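Local coordinates for glycosyl transferase family 8 (PDB 5GVV), which transfers galactose from UDP-galactose to the terminal glucose of already glycosylated PsrP, the third step in O-glycosylation of this pneumococcal serine-rich repeat protein, at residues 37-42 and 63-68; 9-14 and 102-107. All blocks are in the same frame, centred on the assembly; numbering follows the deposited sequence.

Contact 1 (37-42 and 63-68); sequences YLLNQD and IDCKLI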
loop_
_atom_site.group_PDB
_atom_site.type_symbol
_atom_site.label_atom_id
_atom_site.label_comp_id
_atom_site.label_asym_id
_atom_site.label_seq_id
_atom_site.Cartn_x
_atom_site.Cartn_y
_atom_site.Cartn_z
ATOM N N TYR A 37 -19.180 -0.963 4.783
ATOM C CA TYR A 37 -19.292 -1.190 3.347
ATOM C C TYR A 37 -18.106 -0.514 2.666
ATOM O O TYR A 37 -17.708 0.584 3.060
ATOM C CB TYR A 37 -20.589 -0.589 2.801
ATOM C CG TYR A 37 -21.870 -1.198 3.333
ATOM C CD1 TYR A 37 -22.608 -2.084 2.559
ATOM C CD2 TYR A 37 -22.360 -0.864 4.593
ATOM C CE1 TYR A 37 -23.787 -2.636 3.026
ATOM C CE2 TYR A 37 -23.550 -1.415 5.070
ATOM C CZ TYR A 37 -24.255 -2.301 4.278
ATOM O OH TYR A 37 -25.435 -2.862 4.734
ATOM N N LEU A 38 -17.530 -1.164 1.659
ATOM C CA LEU A 38 -16.464 -0.530 0.882
ATOM C C LEU A 38 -16.767 -0.601 -0.604
ATOM O O LEU A 38 -16.677 -1.668 -1.220
ATOM C CB LEU A 38 -15.103 -1.165 1.175
ATOM C CG LEU A 38 -13.914 -0.672 0.342
ATOM C CD1 LEU A 38 -13.792 0.835 0.433
ATOM C CD2 LEU A 38 -12.625 -1.339 0.811
ATOM N N LEU A 39 -17.136 0.540 -1.177
ATOM C CA LEU A 39 -17.419 0.615 -2.605
ATOM C C LEU A 39 -16.111 0.655 -3.391
ATOM O O LEU A 39 -15.249 1.497 -3.133
ATOM C CB LEU A 39 -18.280 1.842 -2.917
ATOM C CG LEU A 39 -19.800 1.653 -2.810
ATOM C CD1 LEU A 39 -20.219 1.351 -1.385
ATOM C CD2 LEU A 39 -20.563 2.869 -3.354
ATOM N N ASN A 40 -15.953 -0.272 -4.331
ATOM C CA ASN A 40 -14.721 -0.356 -5.112
ATOM C C ASN A 40 -14.939 -1.131 -6.404
ATOM O O ASN A 40 -15.988 -1.746 -6.591
ATOM C CB ASN A 40 -13.610 -1.026 -4.295
ATOM C CG ASN A 40 -13.836 -2.525 -4.112
ATOM O OD1 ASN A 40 -13.119 -3.349 -4.688
ATOM N ND2 ASN A 40 -14.823 -2.884 -3.297
ATOM N N GLN A 41 -13.946 -1.101 -7.290
ATOM C CA GLN A 41 -14.009 -1.857 -8.538
ATOM C C GLN A 41 -12.932 -2.923 -8.593
ATOM O O GLN A 41 -13.143 -3.998 -9.153
ATOM C CB GLN A 41 -13.797 -0.942 -9.744
ATOM C CG GLN A 41 -14.825 0.149 -9.949
ATOM C CD GLN A 41 -14.656 0.833 -11.296
ATOM O OE1 GLN A 41 -14.034 1.890 -11.399
ATOM N NE2 GLN A 41 -15.199 0.220 -12.338
ATOM N N ASP A 42 -11.771 -2.623 -8.020
ATOM C CA ASP A 42 -10.585 -3.426 -8.305
ATOM C C ASP A 42 -9.785 -3.907 -7.095
ATOM O O ASP A 42 -8.657 -4.367 -7.255
ATOM C CB ASP A 42 -9.664 -2.653 -9.254
ATOM C CG ASP A 42 -9.152 -1.354 -8.644
ATOM O OD1 ASP A 42 -9.747 -0.858 -7.657
ATOM O OD2 ASP A 42 -8.150 -0.823 -9.163
ATOM N N ILE A 63 -18.232 -5.440 4.064
ATOM C CA ILE A 63 -19.023 -5.744 2.878
ATOM C C ILE A 63 -18.321 -5.237 1.628
ATOM O O ILE A 63 -18.069 -4.037 1.505
ATOM C CB ILE A 63 -20.429 -5.100 2.957
ATOM C CG1 ILE A 63 -21.033 -5.296 4.351
ATOM C CG2 ILE A 63 -21.340 -5.670 1.872
ATOM C CD1 ILE A 63 -21.262 -6.758 4.716
ATOM N N ASP A 64 -18.015 -6.149 0.707
ATOM C CA ASP A 64 -17.370 -5.793 -0.554
ATOM C C ASP A 64 -18.430 -5.342 -1.542
ATOM O O ASP A 64 -19.197 -6.155 -2.053
ATOM C CB ASP A 64 -16.589 -6.994 -1.108
ATOM C CG ASP A 64 -15.797 -6.662 -2.368
ATOM O OD1 ASP A 64 -15.841 -5.499 -2.829
ATOM O OD2 ASP A 64 -15.113 -7.571 -2.890
ATOM N N CYS A 65 -18.479 -4.041 -1.806
ATOM C CA CYS A 65 -19.455 -3.514 -2.746
ATOM C C CYS A 65 -18.788 -3.252 -4.088
ATOM O O CYS A 65 -18.174 -2.205 -4.299
ATOM C CB CYS A 65 -20.101 -2.247 -2.188
ATOM S SG CYS A 65 -20.930 -2.541 -0.610
ATOM N N LYS A 66 -18.907 -4.220 -4.992
ATOM C CA LYS A 66 -18.227 -4.146 -6.281
ATOM C C LYS A 66 -19.018 -3.343 -7.311
ATOM O O LYS A 66 -20.107 -3.746 -7.737
ATOM C CB LYS A 66 -17.920 -5.555 -6.807
ATOM C CG LYS A 66 -16.658 -6.174 -6.194
ATOM C CD LYS A 66 -15.429 -5.348 -6.550
ATOM C CE LYS A 66 -14.121 -6.070 -6.221
ATOM N NZ LYS A 66 -13.782 -6.024 -4.772
ATOM N N LEU A 67 -18.460 -2.204 -7.705
ATOM C CA LEU A 67 -19.070 -1.377 -8.737
ATOM C C LEU A 67 -18.637 -1.860 -10.119
ATOM O O LEU A 67 -17.963 -1.144 -10.866
ATOM C CB LEU A 67 -18.727 0.104 -8.543
ATOM C CG LEU A 67 -19.328 0.797 -7.318
ATOM C CD1 LEU A 67 -18.488 0.501 -6.114
ATOM C CD2 LEU A 67 -19.419 2.292 -7.512
ATOM N N ILE A 68 -19.033 -3.082 -10.450
ATOM C CA ILE A 68 -18.692 -3.676 -11.732
ATOM C C ILE A 68 -19.964 -3.853 -12.548
ATOM O O ILE A 68 -20.887 -4.552 -12.126
ATOM C CB ILE A 68 -17.994 -5.035 -11.541
ATOM C CG1 ILE A 68 -16.742 -4.867 -10.671
ATOM C CG2 ILE A 68 -17.653 -5.655 -12.890
ATOM C CD1 ILE A 68 -16.056 -6.173 -10.297
#
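L38, N40 and C65 join the two parallel strands of a beta-alpha-beta unit, 37-40 and 63-66, whose linking helix 45-57 packs F48 on N40 and D64. The backbone ladder runs L38 N to I63 O (2.9 Å), C65 N to L38 O, N40 N to C65 O and L67 N to N40 O (2.7 Å). N40, D64 and K66 form a polar cluster on one face. N40 CG sits between backbone N and carbonyl carbon (chi1 72°). ND2 gives one hydrogen to D64 OD1 (2.8 Å) and another to L38 O (3.0 Å), both acceptors close to the amide plane; C65 N reaches L38 O from the opposite face. N40 OD1 takes K66 NZ on an in-plane lone pair (2.8 Å), and NZ closes a salt bridge on the syn side of D64 OD2. I43 completes the cluster through its backbone. The reverse face is apolar: I63 CG1 lies over one face of the Y37 ring in a CH-pi contact, offset toward the rim, C65 SG meets the ring edge in plane, and L67 CD1 packs on L39 CB (3.5 Å). Such parallel packing is characteristic of the Rossmann-like half of GT-A glycosyltransferases.

Contact 2 (9-14 and 102-107); sequences VFAGDY and VLYLDS. With MN (manganese (II) ion), chain C; UDP (uridine-5'-diphosphate), chain D.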
loop_
_atom_site.group_PDB
_atom_site.type_symbol
_atom_site.label_atom_id
_atom_site.label_comp_id
_atom_site.label_asym_id
_atom_site.label_seq_id
_atom_site.Cartn_x
_atom_site.Cartn_y
_atom_site.Cartn_z
ATOM N N VAL A 9 -19.694 3.559 5.536
ATOM C CA VAL A 9 -19.326 3.276 4.147
ATOM C C VAL A 9 -18.127 4.103 3.669
ATOM O O VAL A 9 -18.075 5.320 3.879
ATOM C CB VAL A 9 -20.545 3.409 3.181
ATOM C CG1 VAL A 9 -21.208 4.768 3.312
ATOM C CG2 VAL A 9 -20.125 3.153 1.748
ATOM N N PHE A 10 -17.146 3.423 3.078
ATOM C CA PHE A 10 -16.027 4.086 2.409
ATOM C C PHE A 10 -16.136 3.816 0.913
ATOM O O PHE A 10 -16.884 2.927 0.489
ATOM C CB PHE A 10 -14.675 3.542 2.892
ATOM C CG PHE A 10 -14.358 3.839 4.334
ATOM C CD1 PHE A 10 -14.819 3.005 5.345
ATOM C CD2 PHE A 10 -13.561 4.927 4.676
ATOM C CE1 PHE A 10 -14.518 3.268 6.678
ATOM C CE2 PHE A 10 -13.248 5.194 6.006
ATOM C CZ PHE A 10 -13.730 4.362 7.006
ATOM N N ALA A 11 -15.381 4.567 0.119
ATOM C CA ALA A 11 -15.354 4.377 -1.332
ATOM C C ALA A 11 -13.954 4.670 -1.853
ATOM O O ALA A 11 -13.418 5.755 -1.619
ATOM C CB ALA A 11 -16.361 5.290 -2.003
ATOM N N GLY A 12 -13.352 3.716 -2.557
ATOM C CA GLY A 12 -12.012 3.934 -3.066
ATOM C C GLY A 12 -11.487 2.803 -3.922
ATOM O O GLY A 12 -11.973 1.670 -3.841
ATOM N N ASP A 13 -10.492 3.112 -4.749
ATOM C CA ASP A 13 -9.876 2.106 -5.611
ATOM C C ASP A 13 -8.653 1.484 -4.946
ATOM O O ASP A 13 -8.197 1.957 -3.902
ATOM C CB ASP A 13 -9.497 2.715 -6.968
ATOM C CG ASP A 13 -8.486 3.847 -6.846
ATOM O OD1 ASP A 13 -8.542 4.609 -5.857
ATOM O OD2 ASP A 13 -7.631 3.979 -7.748
ATOM N N TYR A 14 -8.126 0.429 -5.568
ATOM C CA TYR A 14 -6.976 -0.313 -5.059
ATOM C C TYR A 14 -5.745 0.583 -4.926
ATOM O O TYR A 14 -4.914 0.383 -4.045
ATOM C CB TYR A 14 -6.674 -1.470 -6.018
ATOM C CG TYR A 14 -5.682 -2.512 -5.533
ATOM C CD1 TYR A 14 -5.431 -2.713 -4.181
ATOM C CD2 TYR A 14 -5.009 -3.312 -6.445
ATOM C CE1 TYR A 14 -4.516 -3.685 -3.758
ATOM C CE2 TYR A 14 -4.103 -4.272 -6.037
ATOM C CZ TYR A 14 -3.860 -4.455 -4.698
ATOM O OH TYR A 14 -2.956 -5.426 -4.318
ATOM N N VAL A 102 -26.599 5.554 7.670
ATOM C CA VAL A 102 -25.214 5.143 7.470
ATOM C C VAL A 102 -24.272 6.355 7.461
ATOM O O VAL A 102 -24.657 7.453 7.044
ATOM C CB VAL A 102 -25.068 4.299 6.173
ATOM C CG1 VAL A 102 -25.494 5.097 4.956
ATOM C CG2 VAL A 102 -23.643 3.771 6.011
ATOM N N LEU A 103 -23.052 6.166 7.951
ATOM C CA LEU A 103 -22.046 7.225 7.929
ATOM C C LEU A 103 -21.060 7.013 6.785
ATOM O O LEU A 103 -20.284 6.052 6.804
ATOM C CB LEU A 103 -21.278 7.256 9.251
ATOM C CG LEU A 103 -20.112 8.247 9.319
ATOM C CD1 LEU A 103 -20.629 9.684 9.213
ATOM C CD2 LEU A 103 -19.312 8.051 10.594
ATOM N N TYR A 104 -21.089 7.895 5.786
ATOM C CA TYR A 104 -20.063 7.867 4.744
ATOM C C TYR A 104 -18.794 8.590 5.196
ATOM O O TYR A 104 -18.861 9.648 5.828
ATOM C CB TYR A 104 -20.557 8.480 3.423
ATOM C CG TYR A 104 -19.406 8.747 2.482
ATOM C CD1 TYR A 104 -18.861 7.724 1.716
ATOM C CD2 TYR A 104 -18.824 10.010 2.399
ATOM C CE1 TYR A 104 -17.781 7.952 0.876
ATOM C CE2 TYR A 104 -17.745 10.247 1.565
ATOM C CZ TYR A 104 -17.229 9.216 0.806
ATOM O OH TYR A 104 -16.154 9.456 -0.026
ATOM N N LEU A 105 -17.637 8.027 4.863
ATOM C CA LEU A 105 -16.373 8.699 5.160
ATOM C C LEU A 105 -15.436 8.695 3.960
ATOM O O LEU A 105 -15.281 7.670 3.288
ATOM C CB LEU A 105 -15.667 8.035 6.346
ATOM C CG LEU A 105 -16.369 7.997 7.702
ATOM C CD1 LEU A 105 -15.606 7.120 8.682
ATOM C CD2 LEU A 105 -16.539 9.390 8.271
ATOM N N ASP A 106 -14.807 9.837 3.696
ATOM C CA ASP A 106 -13.677 9.888 2.773
ATOM C C ASP A 106 -12.569 8.998 3.346
ATOM O O ASP A 106 -12.638 8.583 4.506
ATOM C CB ASP A 106 -13.163 11.321 2.651
ATOM C CG ASP A 106 -13.706 12.053 1.428
ATOM O OD1 ASP A 106 -14.681 11.572 0.810
ATOM O OD2 ASP A 106 -13.159 13.131 1.100
ATOM N N SER A 107 -11.539 8.710 2.555
ATOM C CA SER A 107 -10.458 7.859 3.043
ATOM C C SER A 107 -9.155 8.625 3.234
ATOM O O SER A 107 -8.134 8.035 3.606
ATOM C CB SER A 107 -10.243 6.687 2.098
ATOM O OG SER A 107 -10.023 7.174 0.791
HETATM MN MN MN C . -11.243 13.833 1.422
HETATM N N1 UDP D . -10.325 8.562 -4.113
HETATM C C2 UDP D . -9.811 7.339 -4.496
HETATM N N3 UDP D . -8.643 7.263 -5.230
HETATM C C4 UDP D . -7.980 8.421 -5.589
HETATM C C5 UDP D . -8.499 9.654 -5.198
HETATM C C6 UDP D . -9.737 9.715 -4.559
HETATM O O2 UDP D . -10.403 6.310 -4.179
HETATM O O4 UDP D . -6.934 8.352 -6.242
HETATM C "C1'" UDP D . -11.577 8.601 -3.325
HETATM C "C2'" UDP D . -11.242 8.582 -1.842
HETATM O "O2'" UDP D . -12.232 7.879 -1.125
HETATM C "C3'" UDP D . -11.298 10.040 -1.448
HETATM C "C4'" UDP D . -12.378 10.578 -2.378
HETATM O "O4'" UDP D . -12.280 9.811 -3.566
HETATM O "O3'" UDP D . -11.633 10.185 -0.085
HETATM C "C5'" UDP D . -12.212 12.066 -2.675
HETATM O "O5'" UDP D . -10.833 12.360 -2.751
HETATM P PA UDP D . -10.223 13.464 -1.759
HETATM O O1A UDP D . -10.476 12.981 -0.386
HETATM O O2A UDP D . -8.778 13.661 -2.021
HETATM O O3A UDP D . -11.044 14.822 -2.067
HETATM P PB UDP D . -11.151 16.047 -1.018
HETATM O O1B UDP D . -12.222 16.983 -1.435
HETATM O O2B UDP D . -9.862 16.777 -1.027
HETATM O O3B UDP D . -11.431 15.528 0.342
HETATM O O HOH W 1 -14.064 6.831 1.198
#
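V9 CG1 packs against V102 CG2 (3.8 Å) and Y104 CB, the apolar centre of one face of the parallel pair 9-11 and 102-105. On the other side of the sheet F10 and L105 run side by side, pointing the same way, with F10 CZ 3.7 Å from L105 CD1; helix 17-30 packs on F10 too. V9 N bonds to L103 O, and L105 N returns to V9 O. Y104 CG is anti to the backbone N (chi1 166°); CD1 of the ring lies 3.3 Å from V9 O, and A11 CB is at the ring edge. Beyond V9 the strands part: a water accepts from A11 N and donates to L105 O and to UDP O2', bridging the two strand ends and the ribose. The ribose is held from both segments. O2' donates to A11 O in a bond modelled as very short, its exact length doubtful, and accepts from S107 OG, while S107 N reaches O3' (3.0 Å). D13 reads the uracil twice, OD1 accepting from N3 (2.7 Å) and its backbone N donating to O2. The D106 carboxylate divides its oxygens: OD1 takes the Y104 hydroxyl (2.7 Å), a second-shell bond that limits the carboxylate's rotation, and OD2 binds manganese (2.1 Å). D108, H227 and diphosphate oxygens O1A and O3B also ligate the metal. A strand-end nucleotide pocket with a DxD metal site is the hallmark of GT-A glycosyltransferases.

Overall arrangement
Both contacts are parallel pairs in one mixed sheet, in the order 61-66, 34-40, 6-11, 101-105. The two middle strands are neighbours: Y37 O to F10 N and L39 N to F10 O are probable hydrogen bonds, and the contact centres lie about 10 Å apart. Contact 1 is mostly buried but has Q41 exposed and includes 61-66, outermost within this chain; its polar chemistry is an internal amide and charge network, and its loop end meets Q237 of the second subunit. Contact 2 joins two interior strands, every touching residue buried, and spends its polar groups on UDP and manganese. L39 and A11 touch between them, so strand 34-40 lies beside the strand that carries part of the nucleotide pocket.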